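Local coordinates for thioredoxin-like protein (PDB 3TY1), which probably binds carbohydrate and resembles aldose 1-epimerases of the galactose-mutarotase group, although its substrate and any catalytic activity remain unestablished, at residues 57-62 with 75-80; 102-107 with 133-138; 122-127 with 320-325. All blocks are in the same frame, centred on the assembly; numbering follows the deposited sequence. Where two conformers were deposited one is given.

How the contacts relate
Contact 1 stands apart from the other two: its centre is about 30 Å from that of contact 2 and about 33 Å from that of contact 3, on the opposite side of the chain's centre. It joins strands 60-64 and 70-76 of a six-stranded antiparallel sheet and closes before the others open along the chain. Contacts 2 and 3 have centres about 9 Å apart, and their segments alternate in sequence. They meet directly through probable backbone hydrogen bonds from Tyr133 N to Val126 O and from His136 N to Gly123 O. They join the end of helix 100-103, the small sheet 126-128/131-133 and the loop before helix 325-330, beside a bound sulfate, whereas contact 1 belongs to the strand framework of the supersandwich.

Contact 1 (57-62 with 75-80)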
ATOM      1  N   ASP A  57      -6.504 -30.144 -25.064  1.00 45.73           N
ATOM      2  CA  ASP A  57      -6.597 -31.501 -24.549  0.50 44.74           C
ATOM      3  C   ASP A  57      -5.566 -31.776 -23.435  1.00 43.37           C
ATOM      4  O   ASP A  57      -4.990 -32.842 -23.393  1.00 44.91           O
ATOM      5  CB  ASP A  57      -6.330 -32.456 -25.745  0.50 44.79           C
ATOM      6  CG  ASP A  57      -5.035 -32.096 -26.507  0.50 50.30           C
ATOM      7  OD1 ASP A  57      -4.228 -31.319 -25.965  0.50 59.96           O
ATOM      8  OD2 ASP A  57      -4.822 -32.550 -27.643  0.50 58.63           O
ATOM      9  N   GLY A  58      -5.285 -30.803 -22.586  1.00 33.67           N
ATOM     10  CA  GLY A  58      -4.274 -30.962 -21.566  1.00 33.13           C
ATOM     11  C   GLY A  58      -4.648 -30.162 -20.361  1.00 31.86           C
ATOM     12  O   GLY A  58      -5.821 -30.080 -20.035  1.00 31.99           O
ATOM     13  N   LEU A  59      -3.647 -29.559 -19.731  1.00 28.64           N
ATOM     14  CA  LEU A  59      -3.859 -28.741 -18.560  1.00 28.47           C
ATOM     15  C   LEU A  59      -3.991 -27.274 -18.956  1.00 30.18           C
ATOM     16  O   LEU A  59      -3.190 -26.758 -19.757  1.00 30.38           O
ATOM     17  CB  LEU A  59      -2.710 -28.879 -17.584  1.00 27.13           C
ATOM     18  CG  LEU A  59      -2.429 -30.239 -16.934  1.00 27.64           C
ATOM     19  CD1 LEU A  59      -1.253 -30.110 -15.932  1.00 27.03           C
ATOM     20  CD2 LEU A  59      -3.723 -30.734 -16.256  1.00 23.18           C
ATOM     21  N   THR A  60      -4.934 -26.591 -18.319  1.00 27.68           N
ATOM     22  CA  THR A  60      -5.027 -25.151 -18.431  1.00 26.04           C
ATOM     23  C   THR A  60      -4.446 -24.616 -17.126  1.00 27.90           C
ATOM     24  O   THR A  60      -4.913 -24.955 -16.021  1.00 26.89           O
ATOM     25  CB  THR A  60      -6.452 -24.654 -18.728  1.00 29.43           C
ATOM     26  OG1 THR A  60      -6.789 -25.057 -20.051  1.00 28.00           O
ATOM     27  CG2 THR A  60      -6.505 -23.077 -18.670  1.00 26.88           C
ATOM     28  N   ILE A  61      -3.363 -23.855 -17.246  1.00 25.16           N
ATOM     29  CA  ILE A  61      -2.592 -23.450 -16.088  1.00 23.75           C
ATOM     30  C   ILE A  61      -2.576 -21.944 -15.976  1.00 24.11           C
ATOM     31  O   ILE A  61      -2.115 -21.250 -16.923  1.00 24.64           O
ATOM     32  CB  ILE A  61      -1.112 -23.927 -16.231  1.00 27.81           C
ATOM     33  CG1 ILE A  61      -1.049 -25.466 -16.362  1.00 26.23           C
ATOM     34  CG2 ILE A  61      -0.259 -23.366 -15.047  1.00 25.06           C
ATOM     35  CD1 ILE A  61       0.400 -26.024 -16.713  1.00 26.81           C
ATOM     36  N   THR A  62      -3.054 -21.429 -14.845  1.00 22.83           N
ATOM     37  CA  THR A  62      -3.146 -19.985 -14.622  1.00 24.50           C
ATOM     38  C   THR A  62      -2.251 -19.606 -13.517  1.00 25.77           C
ATOM     39  O   THR A  62      -2.319 -20.194 -12.431  1.00 27.58           O
ATOM     40  CB  THR A  62      -4.584 -19.555 -14.266  1.00 26.88           C
ATOM     41  OG1 THR A  62      -5.453 -19.954 -15.323  1.00 30.40           O
ATOM     42  CG2 THR A  62      -4.674 -18.030 -14.060  1.00 23.74           C
ATOM     43  N   GLU A  75      -6.461 -26.872 -14.431  1.00 27.79           N
ATOM     44  CA  GLU A  75      -7.697 -27.535 -14.832  1.00 30.32           C
ATOM     45  C   GLU A  75      -7.435 -28.427 -16.034  1.00 29.30           C
ATOM     46  O   GLU A  75      -6.782 -28.013 -16.992  1.00 30.03           O
ATOM     47  CB  GLU A  75      -8.821 -26.543 -15.261  1.00 29.04           C
ATOM     48  CG  GLU A  75      -9.148 -25.389 -14.295  1.00 44.60           C
ATOM     49  CD  GLU A  75      -9.809 -24.110 -14.962  1.00 61.05           C
ATOM     50  OE1 GLU A  75      -9.123 -23.261 -15.653  1.00 47.70           O
ATOM     51  OE2 GLU A  75     -11.027 -23.920 -14.727  1.00 63.59           O
ATOM     52  N   GLY A  76      -8.014 -29.624 -16.014  1.00 26.92           N
ATOM     53  CA  GLY A  76      -7.936 -30.524 -17.145  1.00 28.49           C
ATOM     54  C   GLY A  76      -8.382 -31.922 -16.786  1.00 29.45           C
ATOM     55  O   GLY A  76      -8.555 -32.257 -15.603  1.00 31.99           O
ATOM     56  N   PHE A  77      -8.585 -32.725 -17.815  1.00 31.74           N
ATOM     57  CA  PHE A  77      -8.937 -34.128 -17.668  1.00 31.55           C
ATOM     58  C   PHE A  77     -10.141 -34.381 -16.742  1.00 33.83           C
ATOM     59  O   PHE A  77     -10.165 -35.381 -16.030  1.00 36.75           O
ATOM     60  CB  PHE A  77      -7.697 -34.900 -17.205  1.00 31.29           C
ATOM     61  CG  PHE A  77      -6.507 -34.736 -18.127  1.00 29.61           C
ATOM     62  CD1 PHE A  77      -6.380 -35.536 -19.266  1.00 34.04           C
ATOM     63  CD2 PHE A  77      -5.533 -33.754 -17.881  1.00 29.91           C
ATOM     64  CE1 PHE A  77      -5.273 -35.405 -20.121  1.00 34.40           C
ATOM     65  CE2 PHE A  77      -4.433 -33.593 -18.746  1.00 29.34           C
ATOM     66  CZ  PHE A  77      -4.307 -34.432 -19.875  1.00 33.08           C
ATOM     67  N   GLY A  78     -11.104 -33.468 -16.734  1.00 34.69           N
ATOM     68  CA  GLY A  78     -12.309 -33.600 -15.910  1.00 35.62           C
ATOM     69  C   GLY A  78     -12.104 -33.292 -14.432  1.00 36.92           C
ATOM     70  O   GLY A  78     -12.933 -33.639 -13.608  1.00 37.01           O
ATOM     71  N   SER A  79     -11.008 -32.627 -14.084  1.00 34.32           N
ATOM     72  CA  SER A  79     -10.699 -32.354 -12.684  1.00 33.43           C
ATOM     73  C   SER A  79      -9.944 -31.026 -12.596  1.00 32.50           C
ATOM     74  O   SER A  79      -9.863 -30.254 -13.576  1.00 30.21           O
ATOM     75  CB  SER A  79      -9.894 -33.538 -12.096  1.00 33.22           C
ATOM     76  OG  SER A  79      -9.636 -33.414 -10.694  1.00 30.82           O
ATOM     77  N   ARG A  80      -9.406 -30.753 -11.420  1.00 32.42           N
ATOM     78  CA  ARG A  80      -8.624 -29.539 -11.205  1.00 31.96           C
ATOM     79  C   ARG A  80      -7.787 -29.644  -9.976  1.00 31.36           C
ATOM     80  O   ARG A  80      -8.096 -30.429  -9.086  1.00 31.19           O
ATOM     81  CB  ARG A  80      -9.518 -28.306 -11.025  1.00 33.79           C
ATOM     82  CG  ARG A  80     -10.259 -28.243  -9.723  1.00 38.90           C
ATOM     83  CD  ARG A  80     -10.807 -26.849  -9.373  1.00 43.79           C
ATOM     84  NE  ARG A  80     -11.384 -26.977  -8.026  1.00 45.83           N
ATOM     85  CZ  ARG A  80     -11.962 -26.005  -7.314  1.00 46.75           C
ATOM     86  NH1 ARG A  80     -12.032 -24.759  -7.760  1.00 42.95           N
ATOM     87  NH2 ARG A  80     -12.452 -26.296  -6.116  1.00 43.88           N
TER
HETATM   88  O   HOH W   1      -7.874 -31.814 -20.493  1.00 30.89           O
HETATM   89  O   HOH W   2      -7.640 -27.831 -19.844  1.00 35.68           O
HETATM   90  O   HOH W   3      -6.385 -22.671 -15.038  1.00 31.59           O
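The ring of Phe77 lies against the Gly58 peptide, its CE2 atom 3.8 Å from Gly58 C, while its edge meets the side chain of Leu59. There CD2 of Leu59 approaches CE2 of Phe77 at 3.9 Å, near the ring plane, and the two side chains cross at about a right angle. Phe77 has CG anti to its carbonyl carbon (chi1 -56°), which carries the ring back over the mouth of the hairpin formed by strands 60-64 and 70-76; elsewhere in the chain the ring stacks with His353.

Thr60 and Glu75 form an antiparallel hydrogen-bonded pair. Thr60 N donates to Glu75 O at 2.7 Å, nearly straight at 172° and in the carbonyl plane, and Glu75 N returns a bond to Thr60 O at 2.9 Å. Their side chains run side by side on one face of the sheet, and a water lies within hydrogen-bonding distance of Thr60 O, Glu75 OE1 and Thr62 OG1. Toward the open end of the hairpin, at Gly58 and Phe77, direct backbone bonding gives way to water. One molecule donates to Gly58 O at 2.7 Å and accepts from Phe77 N, so it replaces the next direct link and also sits over the centre of the Phe77 ring. Another bridges Gly58 O, Glu75 O and Thr60 OG1. Gly76, with no side chain, lets its CA pass 3.6 Å from Gly58 O. It also opens a type I' turn to Ser79, which sends the chain back into strand 79-81.

Gly58 O and Glu75 O each receive more than one interaction; Leu59 CA lies 3.4 Å from Glu75 O in a CA-H...O contact. The hairpin end thus combines two direct backbone bonds, water-bridged carbonyls and a small Leu59-Phe77 apolar contact.

Contact 2 (102-107 with 133-138); sequences NGLGWL and YTLHGK. With SO4 (sulfate ion), chain L.
This is a buried loop-to-loop contact near one end of the supersandwich, where the end of the short helix 100-103 and the 3-10 segment that follows meet the loop between strands 131-133 and 146-152. A single backbone bond joins the two: Leu135 N donates to Gly103 O at 2.9 Å, 163° at the hydrogen and in the carbonyl plane. Leu135 and His136 are the middle residues of a type II turn from Thr134 to Gly137, and they present their side chains to Trp106.

The Trp106 indole, with CG anti to the backbone N (chi1 -175°), offers one face to this turn. Leu135 O lies over the pyrrole end, 3.2 Å from Trp106 CD1, and CB of His136 makes a CH-pi contact with the five-membered ring. Further along the same face the imidazole of His136 turns its edge down on the six-membered ring in a T-shaped pair, planes at 68°, with His136 CD2 3.7 Å from Trp106 CH2. Leu135 lies over the rim of the same face, its CD2 3.4 Å from Trp106 CE3, and its CD1 sits over one face of the His136 ring. The same CD2 also reaches Leu104 CD2 at 3.9 Å and CD2 of Leu107. A water donates to His136 O and accepts a weak bond from Trp106 NE1. Backbone bonds from Leu107 lead on to the second subunit.

With the tryptophan under one edge, His136 directs NE2 to a sulfate oxygen, O3, at 2.6 Å, while ND1 is engaged in a weak bond with Gly123 N; this pattern is consistent with the proton residing on NE2. His211 holds the same sulfate. The ion probably came from the crystallisation liquor, but two histidines converging on an anion inside a galactose-mutarotase fold are consistent with the sugar-binding pocket of this family.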
ATOM      1  N   ASN A 102      -2.464  -8.074  12.866  1.00 32.51           N
ATOM      2  CA  ASN A 102      -1.344  -8.656  13.639  1.00 36.65           C
ATOM      3  C   ASN A 102      -0.525  -9.667  12.800  1.00 35.80           C
ATOM      4  O   ASN A 102      -0.277 -10.791  13.234  1.00 36.65           O
ATOM      5  CB  ASN A 102      -1.903  -9.343  14.907  1.00 36.07           C
ATOM      6  CG  ASN A 102      -0.828  -9.750  15.898  1.00 46.11           C
ATOM      7  OD1 ASN A 102       0.242  -9.159  15.919  1.00 37.99           O
ATOM      8  ND2 ASN A 102      -1.150 -10.736  16.781  1.00 43.96           N
ATOM      9  N   GLY A 103      -0.163  -9.261  11.586  1.00 33.10           N
ATOM     10  CA  GLY A 103       0.606 -10.074  10.665  1.00 31.22           C
ATOM     11  C   GLY A 103      -0.162 -11.119   9.866  1.00 30.70           C
ATOM     12  O   GLY A 103       0.446 -12.034   9.279  1.00 30.67           O
ATOM     13  N   LEU A 104      -1.470 -10.970   9.793  1.00 28.94           N
ATOM     14  CA  LEU A 104      -2.308 -11.863   9.018  1.00 28.02           C
ATOM     15  C   LEU A 104      -2.982 -11.220   7.781  1.00 28.55           C
ATOM     16  O   LEU A 104      -3.867 -11.804   7.178  1.00 28.94           O
ATOM     17  CB  LEU A 104      -3.347 -12.482   9.938  1.00 28.60           C
ATOM     18  CG  LEU A 104      -2.886 -13.355  11.111  1.00 28.63           C
ATOM     19  CD1 LEU A 104      -4.142 -13.707  12.031  1.00 31.14           C
ATOM     20  CD2 LEU A 104      -2.186 -14.590  10.559  1.00 31.68           C
ATOM     21  N   GLY A 105      -2.516 -10.062   7.344  1.00 29.46           N
ATOM     22  CA  GLY A 105      -3.059  -9.415   6.128  1.00 29.04           C
ATOM     23  C   GLY A 105      -2.978 -10.287   4.889  1.00 29.01           C
ATOM     24  O   GLY A 105      -3.793 -10.153   3.971  1.00 28.12           O
ATOM     25  N   TRP A 106      -1.998 -11.192   4.863  1.00 27.42           N
ATOM     26  CA  TRP A 106      -1.866 -12.184   3.792  1.00 26.34           C
ATOM     27  C   TRP A 106      -3.170 -12.968   3.545  1.00 27.34           C
ATOM     28  O   TRP A 106      -3.410 -13.392   2.419  1.00 26.06           O
ATOM     29  CB  TRP A 106      -0.753 -13.140   4.195  1.00 27.32           C
ATOM     30  CG  TRP A 106      -0.303 -14.172   3.283  1.00 27.91           C
ATOM     31  CD1 TRP A 106       0.844 -14.153   2.478  1.00 31.08           C
ATOM     32  CD2 TRP A 106      -0.847 -15.480   3.159  1.00 28.28           C
ATOM     33  NE1 TRP A 106       0.988 -15.365   1.850  1.00 28.25           N
ATOM     34  CE2 TRP A 106      -0.015 -16.203   2.254  1.00 28.10           C
ATOM     35  CE3 TRP A 106      -1.923 -16.140   3.756  1.00 27.58           C
ATOM     36  CZ2 TRP A 106      -0.277 -17.520   1.906  1.00 30.01           C
ATOM     37  CZ3 TRP A 106      -2.170 -17.455   3.403  1.00 31.65           C
ATOM     38  CH2 TRP A 106      -1.359 -18.116   2.478  1.00 28.53           C
ATOM     39  N   LEU A 107      -3.976 -13.179   4.595  1.00 25.83           N
ATOM     40  CA  LEU A 107      -5.276 -13.822   4.467  1.00 26.09           C
ATOM     41  C   LEU A 107      -6.252 -13.102   3.509  1.00 24.80           C
ATOM     42  O   LEU A 107      -7.178 -13.717   2.994  1.00 25.28           O
ATOM     43  CB  LEU A 107      -5.911 -14.025   5.836  1.00 25.25           C
ATOM     44  CG  LEU A 107      -5.246 -15.004   6.835  1.00 29.68           C
ATOM     45  CD1 LEU A 107      -6.012 -14.907   8.155  1.00 29.32           C
ATOM     46  CD2 LEU A 107      -5.229 -16.439   6.326  1.00 27.47           C
ATOM     47  N   TYR A 133       7.140 -10.318  11.748  1.00 37.31           N
ATOM     48  CA  TYR A 133       7.355 -11.271  10.680  1.00 33.97           C
ATOM     49  C   TYR A 133       5.983 -11.709  10.266  1.00 33.40           C
ATOM     50  O   TYR A 133       5.316 -12.398  11.013  1.00 36.02           O
ATOM     51  CB  TYR A 133       8.149 -12.469  11.193  1.00 36.52           C
ATOM     52  CG  TYR A 133       9.597 -12.138  11.423  1.00 34.63           C
ATOM     53  CD1 TYR A 133      10.508 -12.209  10.383  1.00 40.65           C
ATOM     54  CD2 TYR A 133      10.049 -11.744  12.688  1.00 42.33           C
ATOM     55  CE1 TYR A 133      11.845 -11.905  10.573  1.00 40.79           C
ATOM     56  CE2 TYR A 133      11.383 -11.443  12.907  1.00 42.91           C
ATOM     57  CZ  TYR A 133      12.276 -11.518  11.847  1.00 47.32           C
ATOM     58  OH  TYR A 133      13.585 -11.221  12.049  1.00 47.34           O
ATOM     59  N   THR A 134       5.568 -11.304   9.076  1.00 32.55           N
ATOM     60  CA  THR A 134       4.212 -11.502   8.611  1.00 33.04           C
ATOM     61  C   THR A 134       4.011 -12.898   8.023  1.00 32.79           C
ATOM     62  O   THR A 134       4.959 -13.530   7.567  1.00 29.99           O
ATOM     63  CB  THR A 134       3.839 -10.405   7.615  1.00 32.48           C
ATOM     64  OG1 THR A 134       4.781 -10.415   6.534  1.00 34.40           O
ATOM     65  CG2 THR A 134       3.869  -9.026   8.331  1.00 28.71           C
ATOM     66  N   LEU A 135       2.761 -13.352   8.046  1.00 32.00           N
ATOM     67  CA  LEU A 135       2.385 -14.686   7.619  1.00 32.82           C
ATOM     68  C   LEU A 135       2.938 -15.068   6.242  1.00 30.45           C
ATOM     69  O   LEU A 135       2.565 -14.482   5.206  1.00 28.18           O
ATOM     70  CB  LEU A 135       0.846 -14.831   7.581  1.00 30.77           C
ATOM     71  CG  LEU A 135       0.280 -16.181   7.106  1.00 32.10           C
ATOM     72  CD1 LEU A 135       0.750 -17.354   7.981  1.00 29.20           C
ATOM     73  CD2 LEU A 135      -1.258 -16.128   7.128  1.00 28.94           C
ATOM     74  N   HIS A 136       3.786 -16.075   6.232  1.00 28.63           N
ATOM     75  CA  HIS A 136       4.273 -16.707   4.987  1.00 29.61           C
ATOM     76  C   HIS A 136       5.139 -15.863   4.084  1.00 31.05           C
ATOM     77  O   HIS A 136       5.252 -16.148   2.886  1.00 31.66           O
ATOM     78  CB  HIS A 136       3.096 -17.358   4.193  1.00 27.72           C
ATOM     79  CG  HIS A 136       2.538 -18.558   4.875  1.00 34.80           C
ATOM     80  ND1 HIS A 136       3.338 -19.443   5.562  1.00 34.53           N
ATOM     81  CD2 HIS A 136       1.272 -19.054   4.947  1.00 37.25           C
ATOM     82  CE1 HIS A 136       2.596 -20.418   6.050  1.00 36.67           C
ATOM     83  NE2 HIS A 136       1.342 -20.216   5.685  1.00 32.98           N
ATOM     84  N   GLY A 137       5.797 -14.865   4.648  1.00 29.98           N
ATOM     85  CA  GLY A 137       6.781 -14.108   3.910  1.00 32.72           C
ATOM     86  C   GLY A 137       6.218 -13.233   2.807  1.00 31.46           C
ATOM     87  O   GLY A 137       4.997 -12.878   2.786  1.00 28.15           O
ATOM     88  N   LYS A 138       7.104 -12.874   1.893  1.00 29.63           N
ATOM     89  CA  LYS A 138       6.789 -11.850   0.874  1.00 30.05           C
ATOM     90  C   LYS A 138       6.735 -12.275  -0.571  1.00 29.82           C
ATOM     91  O   LYS A 138       6.172 -11.516  -1.375  1.00 30.21           O
ATOM     92  CB  LYS A 138       7.742 -10.640   1.015  1.00 31.68           C
ATOM     93  CG  LYS A 138       7.444  -9.797   2.281  1.00 45.55           C
ATOM     94  CD  LYS A 138       8.193  -8.462   2.290  1.00 62.59           C
ATOM     95  CE  LYS A 138       7.529  -7.379   1.393  1.00 71.05           C
ATOM     96  NZ  LYS A 138       8.383  -6.134   1.257  1.00 69.41           N
TER
HETATM   97  S   SO4 L 513      -2.160 -21.575   6.555  1.00 85.78           S
HETATM   98  O1  SO4 L 513      -3.364 -21.313   5.759  1.00 72.42           O
HETATM   99  O2  SO4 L 513      -2.196 -22.948   7.105  1.00 83.89           O
HETATM  100  O3  SO4 L 513      -0.952 -21.418   5.739  1.00 56.69           O
HETATM  101  O4  SO4 L 513      -2.112 -20.599   7.645  1.00 75.53           O
HETATM  102  O   HOH W   4       4.035 -15.835   0.441  1.00 38.30           O

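Contact 3 (122-127 with 320-325); sequences TGHPVT and SYAYPV
Two mostly irregular segments are joined here by one backbone bond in which His124 N donates to Ala322 O at 2.9 Å, almost straight at 170° although the donor stands above the carbonyl plane. The contact ties the loop leading into strand 126-128, part of a small two-stranded sheet attached to the supersandwich, to the loop between strand 311-318 and helix 325-330, for which Pro324 is the N-cap. Gly123, lacking a side chain, lets its CA come 3.6 Å from Ala322 O.

The same Ala322 oxygen also lies over one face of the His124 imidazole, 3.2 Å from CG. It is therefore shared between the N-H and the ring of a single residue, whose CG is anti to its carbonyl carbon (chi1 -68°). ND1 of that ring hydrogen-bonds to Glu384 OE1, and the Phe235 ring meets the imidazole with planes at about 65°. Next along, His124 O receives a CA-H...O contact from Pro324 CA at 3.3 Å. Val126 then points at the proline, its CB 3.7 Å from Pro324 CB. Its CG1, in the crowded position between backbone N and carbonyl carbon, reaches Val325 CG1, the two valines crossing at about a right angle. At the other end of the contact, Thr122 CG2 rests on Ser320 CB.

Between these apolar touches two waters bridge the backbones of the two segments. One donates to Thr122 O and His124 O and accepts from Val325 N at the helix start; the other donates to Tyr323 O and, at 2.6 Å, to Thr122 O, an oxygen thus gripped by both waters.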
ATOM      1  N   THR A 122       9.201 -17.487   6.498  1.00 32.93           N
ATOM      2  CA  THR A 122       7.938 -18.157   6.251  1.00 33.94           C
ATOM      3  C   THR A 122       7.214 -18.443   7.567  1.00 33.53           C
ATOM      4  O   THR A 122       7.704 -18.154   8.646  1.00 33.20           O
ATOM      5  CB  THR A 122       8.170 -19.498   5.488  1.00 33.07           C
ATOM      6  OG1 THR A 122       6.961 -19.888   4.858  1.00 34.55           O
ATOM      7  CG2 THR A 122       8.711 -20.628   6.435  1.00 31.60           C
ATOM      8  N   GLY A 123       6.013 -18.993   7.454  1.00 33.34           N
ATOM      9  CA  GLY A 123       5.302 -19.506   8.607  1.00 33.56           C
ATOM     10  C   GLY A 123       4.369 -18.525   9.283  1.00 34.49           C
ATOM     11  O   GLY A 123       4.246 -17.361   8.864  1.00 34.05           O
ATOM     12  N   HIS A 124       3.736 -18.992  10.352  1.00 34.02           N
ATOM     13  CA  HIS A 124       2.797 -18.155  11.103  1.00 35.12           C
ATOM     14  C   HIS A 124       3.513 -16.903  11.626  1.00 34.42           C
ATOM     15  O   HIS A 124       4.715 -16.929  11.860  1.00 35.93           O
ATOM     16  CB  HIS A 124       2.200 -18.918  12.278  1.00 36.33           C
ATOM     17  CG  HIS A 124       1.290 -20.029  11.886  1.00 38.14           C
ATOM     18  ND1 HIS A 124       0.889 -20.994  12.781  1.00 39.86           N
ATOM     19  CD2 HIS A 124       0.708 -20.343  10.706  1.00 35.22           C
ATOM     20  CE1 HIS A 124       0.075 -21.836  12.176  1.00 46.92           C
ATOM     21  NE2 HIS A 124      -0.059 -21.456  10.922  1.00 41.25           N
ATOM     22  N   PRO A 125       2.773 -15.801  11.822  1.00 32.81           N
ATOM     23  CA  PRO A 125       3.406 -14.557  12.253  1.00 33.49           C
ATOM     24  C   PRO A 125       3.899 -14.528  13.703  1.00 37.39           C
ATOM     25  O   PRO A 125       3.463 -15.326  14.521  1.00 35.80           O
ATOM     26  CB  PRO A 125       2.305 -13.503  12.051  1.00 34.29           C
ATOM     27  CG  PRO A 125       1.054 -14.216  12.255  1.00 35.08           C
ATOM     28  CD  PRO A 125       1.317 -15.636  11.648  1.00 34.12           C
ATOM     29  N   VAL A 126       4.852 -13.641  13.965  1.00 36.82           N
ATOM     30  CA  VAL A 126       5.391 -13.415  15.305  1.00 38.76           C
ATOM     31  C   VAL A 126       6.073 -12.095  15.277  1.00 38.96           C
ATOM     32  O   VAL A 126       6.627 -11.709  14.240  1.00 37.39           O
ATOM     33  CB  VAL A 126       6.454 -14.496  15.734  1.00 40.95           C
ATOM     34  CG1 VAL A 126       7.703 -14.511  14.781  1.00 34.07           C
ATOM     35  CG2 VAL A 126       6.918 -14.315  17.214  1.00 42.03           C
ATOM     36  N   THR A 127       6.023 -11.383  16.400  1.00 42.16           N
ATOM     37  CA  THR A 127       6.802 -10.167  16.595  1.00 40.36           C
ATOM     38  C   THR A 127       8.067 -10.580  17.354  1.00 43.16           C
ATOM     39  O   THR A 127       7.983 -11.049  18.458  1.00 41.80           O
ATOM     40  CB  THR A 127       5.965  -9.118  17.349  1.00 44.07           C
ATOM     41  OG1 THR A 127       4.729  -8.931  16.633  1.00 41.16           O
ATOM     42  CG2 THR A 127       6.713  -7.758  17.514  1.00 43.81           C
ATOM     43  N   SER A 320      10.913 -25.701   6.200  1.00 38.06           N
ATOM     44  CA  SER A 320      10.367 -25.455   7.532  1.00 39.00           C
ATOM     45  C   SER A 320       8.941 -25.964   7.660  1.00 37.44           C
ATOM     46  O   SER A 320       8.220 -26.199   6.665  1.00 36.67           O
ATOM     47  CB  SER A 320      10.370 -23.939   7.852  1.00 38.83           C
ATOM     48  OG  SER A 320      11.518 -23.518   8.545  1.00 41.96           O
ATOM     49  N   TYR A 321       8.558 -26.156   8.918  1.00 37.76           N
ATOM     50  CA  TYR A 321       7.170 -26.327   9.293  1.00 36.30           C
ATOM     51  C   TYR A 321       6.602 -24.918   9.441  1.00 38.38           C
ATOM     52  O   TYR A 321       7.325 -23.924   9.350  1.00 39.13           O
ATOM     53  CB  TYR A 321       7.016 -27.150  10.589  1.00 37.91           C
ATOM     54  CG  TYR A 321       7.484 -28.574  10.431  1.00 38.18           C
ATOM     55  CD1 TYR A 321       6.876 -29.444   9.505  1.00 38.35           C
ATOM     56  CD2 TYR A 321       8.528 -29.074  11.198  1.00 44.39           C
ATOM     57  CE1 TYR A 321       7.316 -30.794   9.387  1.00 41.45           C
ATOM     58  CE2 TYR A 321       8.970 -30.385  11.065  1.00 44.56           C
ATOM     59  CZ  TYR A 321       8.369 -31.244  10.161  1.00 43.46           C
ATOM     60  OH  TYR A 321       8.828 -32.556  10.037  1.00 43.02           O
ATOM     61  N   ALA A 322       5.292 -24.842   9.658  1.00 35.83           N
ATOM     62  CA  ALA A 322       4.587 -23.574   9.660  1.00 35.77           C
ATOM     63  C   ALA A 322       4.621 -22.787  10.970  1.00 36.71           C
ATOM     64  O   ALA A 322       3.930 -21.750  11.096  1.00 33.86           O
ATOM     65  CB  ALA A 322       3.108 -23.803   9.183  1.00 32.86           C
ATOM     66  N   TYR A 323       5.388 -23.263  11.951  1.00 37.76           N
ATOM     67  CA  TYR A 323       5.616 -22.485  13.165  1.00 36.65           C
ATOM     68  C   TYR A 323       6.307 -21.171  12.815  1.00 35.97           C
ATOM     69  O   TYR A 323       6.880 -21.065  11.750  1.00 37.42           O
ATOM     70  CB  TYR A 323       6.470 -23.234  14.185  1.00 37.69           C
ATOM     71  CG  TYR A 323       5.868 -24.521  14.679  1.00 37.33           C
ATOM     72  CD1 TYR A 323       4.773 -24.512  15.519  1.00 37.00           C
ATOM     73  CD2 TYR A 323       6.399 -25.761  14.294  1.00 46.23           C
ATOM     74  CE1 TYR A 323       4.213 -25.703  15.979  1.00 41.48           C
ATOM     75  CE2 TYR A 323       5.847 -26.957  14.745  1.00 43.89           C
ATOM     76  CZ  TYR A 323       4.749 -26.914  15.581  1.00 41.61           C
ATOM     77  OH  TYR A 323       4.172 -28.066  16.033  1.00 42.60           O
ATOM     78  N   PRO A 324       6.228 -20.152  13.702  1.00 37.16           N
ATOM     79  CA  PRO A 324       6.892 -18.882  13.441  1.00 37.10           C
ATOM     80  C   PRO A 324       8.409 -19.003  13.357  1.00 38.37           C
ATOM     81  O   PRO A 324       8.982 -19.979  13.828  1.00 40.23           O
ATOM     82  CB  PRO A 324       6.484 -18.002  14.630  1.00 39.15           C
ATOM     83  CG  PRO A 324       5.291 -18.629  15.198  1.00 42.00           C
ATOM     84  CD  PRO A 324       5.430 -20.100  14.938  1.00 39.67           C
ATOM     85  N   VAL A 325       9.028 -18.009  12.751  1.00 37.57           N
ATOM     86  CA  VAL A 325      10.465 -18.000  12.501  1.00 40.71           C
ATOM     87  C   VAL A 325      11.303 -18.151  13.784  1.00 43.38           C
ATOM     88  O   VAL A 325      12.405 -18.712  13.729  1.00 44.41           O
ATOM     89  CB  VAL A 325      10.868 -16.745  11.688  1.00 41.91           C
ATOM     90  CG1 VAL A 325      10.668 -15.463  12.535  1.00 40.49           C
ATOM     91  CG2 VAL A 325      12.291 -16.880  11.163  1.00 41.34           C
TER
HETATM   92  O   HOH W   5       7.330 -16.343  10.965  1.00 37.11           O
HETATM   93  O   HOH W   6       8.956 -19.825  10.248  1.00 40.83           O